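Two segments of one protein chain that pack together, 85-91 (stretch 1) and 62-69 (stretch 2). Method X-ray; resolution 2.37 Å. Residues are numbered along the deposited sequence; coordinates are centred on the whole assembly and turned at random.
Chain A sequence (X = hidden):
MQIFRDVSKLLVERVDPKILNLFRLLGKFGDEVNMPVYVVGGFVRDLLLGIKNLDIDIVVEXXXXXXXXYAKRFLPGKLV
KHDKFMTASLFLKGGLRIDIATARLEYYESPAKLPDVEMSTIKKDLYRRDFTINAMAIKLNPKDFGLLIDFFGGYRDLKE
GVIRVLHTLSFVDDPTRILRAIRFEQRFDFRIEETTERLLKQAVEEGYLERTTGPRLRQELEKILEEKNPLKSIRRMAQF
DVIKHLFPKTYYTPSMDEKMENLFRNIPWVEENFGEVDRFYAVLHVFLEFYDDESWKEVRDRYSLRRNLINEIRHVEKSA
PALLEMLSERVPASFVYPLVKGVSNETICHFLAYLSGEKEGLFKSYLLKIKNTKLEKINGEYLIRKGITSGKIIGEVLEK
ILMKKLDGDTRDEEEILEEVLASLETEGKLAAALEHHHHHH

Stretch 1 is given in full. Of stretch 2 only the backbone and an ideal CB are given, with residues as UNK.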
# COMPACT_ATOMS: atom_id res chain seq x y z
N PHE A 85 -5.96 17.40 16.38
CA PHE A 85 -6.08 18.57 17.19
C PHE A 85 -7.45 19.21 17.11
O PHE A 85 -8.01 19.51 18.15
CB PHE A 85 -4.93 19.56 16.88
CG PHE A 85 -5.29 21.01 17.02
CD1 PHE A 85 -5.54 21.55 18.25
CD2 PHE A 85 -5.35 21.82 15.91
CE1 PHE A 85 -5.85 22.88 18.36
CE2 PHE A 85 -5.67 23.14 16.02
CZ PHE A 85 -5.93 23.67 17.24
N MET A 86 -8.02 19.36 15.94
CA MET A 86 -9.41 19.81 15.78
C MET A 86 -10.04 19.20 14.53
O MET A 86 -10.03 19.79 13.47
CB MET A 86 -9.48 21.32 15.67
CG MET A 86 -9.11 22.04 16.94
SD MET A 86 -10.26 23.39 17.24
CE MET A 86 -11.81 22.49 17.22
N THR A 87 -10.61 18.01 14.69
CA THR A 87 -10.99 17.23 13.55
C THR A 87 -12.33 16.57 13.82
O THR A 87 -12.58 16.04 14.91
CB THR A 87 -9.91 16.19 13.21
OG1 THR A 87 -8.82 16.85 12.54
CG2 THR A 87 -10.45 15.11 12.32
N ALA A 88 -13.19 16.62 12.82
CA ALA A 88 -14.52 16.07 12.99
C ALA A 88 -14.91 15.49 11.66
O ALA A 88 -14.31 15.83 10.63
CB ALA A 88 -15.50 17.15 13.41
N SER A 89 -15.90 14.60 11.68
CA SER A 89 -16.48 14.08 10.46
C SER A 89 -18.00 14.00 10.61
O SER A 89 -18.49 13.43 11.58
CB SER A 89 -15.88 12.72 10.12
OG SER A 89 -14.48 12.85 9.93
N LEU A 90 -18.73 14.52 9.65
CA LEU A 90 -20.16 14.40 9.70
C LEU A 90 -20.55 13.37 8.68
O LEU A 90 -20.29 13.51 7.50
CB LEU A 90 -20.86 15.72 9.44
CG LEU A 90 -22.34 15.90 9.73
CD1 LEU A 90 -22.79 15.25 10.96
CD2 LEU A 90 -22.67 17.32 9.81
N PHE A 91 -21.18 12.32 9.16
CA PHE A 91 -21.66 11.25 8.31
C PHE A 91 -23.12 11.46 7.99
O PHE A 91 -23.98 11.25 8.85
CB PHE A 91 -21.49 9.91 9.01
CG PHE A 91 -20.06 9.55 9.28
CD1 PHE A 91 -19.33 8.81 8.36
CD2 PHE A 91 -19.44 9.94 10.46
CE1 PHE A 91 -18.00 8.48 8.61
CE2 PHE A 91 -18.12 9.61 10.71
CZ PHE A 91 -17.40 8.88 9.78
N UNK A 62 -11.35 28.54 11.89
CA UNK A 62 -12.10 28.71 13.11
C UNK A 62 -12.19 27.37 13.77
O UNK A 62 -11.43 26.47 13.42
CB UNK A 62 -13.49 29.30 12.85
N UNK A 63 -13.13 27.22 14.70
CA UNK A 63 -13.26 26.00 15.49
C UNK A 63 -14.04 24.91 14.73
O UNK A 63 -15.23 25.05 14.47
CB UNK A 63 -13.95 26.31 16.82
N UNK A 64 -13.35 23.83 14.37
CA UNK A 64 -13.94 22.74 13.60
C UNK A 64 -15.24 22.20 14.21
O UNK A 64 -16.24 22.02 13.50
CB UNK A 64 -12.93 21.60 13.47
N UNK A 65 -15.24 21.98 15.51
CA UNK A 65 -16.44 21.50 16.20
C UNK A 65 -17.61 22.45 16.15
O UNK A 65 -18.68 22.05 15.79
CB UNK A 65 -16.11 21.21 17.66
N UNK A 66 -17.41 23.70 16.50
CA UNK A 66 -18.46 24.66 16.31
C UNK A 66 -19.11 24.46 14.99
O UNK A 66 -20.31 24.47 14.89
CB UNK A 66 -17.93 26.09 16.43
N UNK A 67 -18.31 24.38 13.95
CA UNK A 67 -18.78 24.35 12.57
C UNK A 67 -19.51 23.05 12.29
O UNK A 67 -20.61 23.05 11.75
CB UNK A 67 -17.61 24.53 11.60
N UNK A 68 -18.89 21.93 12.63
CA UNK A 68 -19.55 20.64 12.45
C UNK A 68 -20.90 20.63 13.17
O UNK A 68 -21.89 20.19 12.61
CB UNK A 68 -18.66 19.51 12.96
N UNK A 69 -20.94 21.11 14.40
CA UNK A 69 -22.17 21.17 15.16
C UNK A 69 -23.23 21.99 14.45
O UNK A 69 -24.36 21.59 14.31
CB UNK A 69 -21.90 21.75 16.55

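Strand 87-91 and the helix beginning at 64 run nearly parallel, their axes 12° apart and 8.0 Å distant at closest approach. Spacing that small favours short side chains wherever CA-to-CB points toward the strand.

Position 62 points away, and its ideal CB finds nothing of stretch 1 within 5.5 Å. Its phi/psi of 169/-162 is awkward for any residue bearing a CB. Glycine suits best, and Gly62 is deposited.

Position 63 precedes the helix, with phi/psi of -82/113. This is an N-cap site, where Ser, Thr, Asp or Asn could serve the free amides of the first turn. Its CB points sideways, 4.4 Å from Met86 CE, so the side chain must also tolerate a methyl group. The residue is Asn63, chi1 t; its terminal amide is probably turned over in the model, so the roles of its two end atoms are left open.

Position 64 points toward stretch 1 and is tightly hemmed in: its ideal CB lies 3.4 Å from Met86 O and 4.4 Å from Thr87 N. Glycine or alanine would fit most easily, and serine is conceivable. Ala64 is found, its CB also making an apolar contact with Met86 CE at 4.1 Å.

At position 65 the CB points sideways, 4.5 Å from Met86 CE, while the Ala88 methyl lies farther along the strand. An apolar chain long enough to turn back would suit, such as Leu, Ile or Met. Leu65 does this: with chi1 m, its CD2 comes 4.0 Å from Ala88 CB, and its CG lies 4.2 Å from Met86 CE.

Positions 66 and 67 have no stretch 1 atom within 5.5 Å of their ideal CBs, so the contact restricts neither, and polar, charged or large apolar residues would all do. Glu66 points sideways without touching the strand; Phe67 is out of reach, although its N donates to Asn63 O at 3.2 Å.

Position 68, one turn after 64, again points toward the strand. Its ideal CB is 4.0 Å from Ala88 CB, an apolar surface that calls for a small residue, alanine above all, with glycine or serine possible. Ala68 packs methyl to methyl against Ala88, and its O lies 4.1 Å from Leu90 CD2.

Position 69 points away, and any helix-compatible residue, including a charged one, would do. Glu69 occupies it; its side chain comes no closer to stretch 1 than 8.1 Å, from Glu69 CB to Leu90 CD2.

Stretch 2, residues 62-69: GNALEFAE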
# COMPACT_ATOMS: atom_id res chain seq x y z
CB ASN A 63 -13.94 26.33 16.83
CG ASN A 63 -14.06 25.13 17.75
OD1 ASN A 63 -13.45 25.10 18.83
ND2 ASN A 63 -14.85 24.13 17.34
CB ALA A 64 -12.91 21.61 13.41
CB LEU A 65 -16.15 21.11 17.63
CG LEU A 65 -15.16 19.99 17.84
CD1 LEU A 65 -15.80 18.94 18.65
CD2 LEU A 65 -14.68 19.43 16.55
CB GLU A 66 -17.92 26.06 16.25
CG GLU A 66 -17.38 26.63 17.47
CD GLU A 66 -17.32 28.10 17.39
OE1 GLU A 66 -16.29 28.68 17.73
OE2 GLU A 66 -18.31 28.69 16.97
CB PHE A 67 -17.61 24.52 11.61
CG PHE A 67 -18.02 24.63 10.19
CD1 PHE A 67 -18.22 25.86 9.61
CD2 PHE A 67 -18.23 23.49 9.43
CE1 PHE A 67 -18.63 25.97 8.29
CE2 PHE A 67 -18.64 23.59 8.09
CZ PHE A 67 -18.83 24.83 7.53
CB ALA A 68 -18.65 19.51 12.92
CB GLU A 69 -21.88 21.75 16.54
CG GLU A 69 -21.56 20.72 17.60
CD GLU A 69 -20.69 21.25 18.73
OE1 GLU A 69 -20.30 22.43 18.70
OE2 GLU A 69 -20.38 20.50 19.67
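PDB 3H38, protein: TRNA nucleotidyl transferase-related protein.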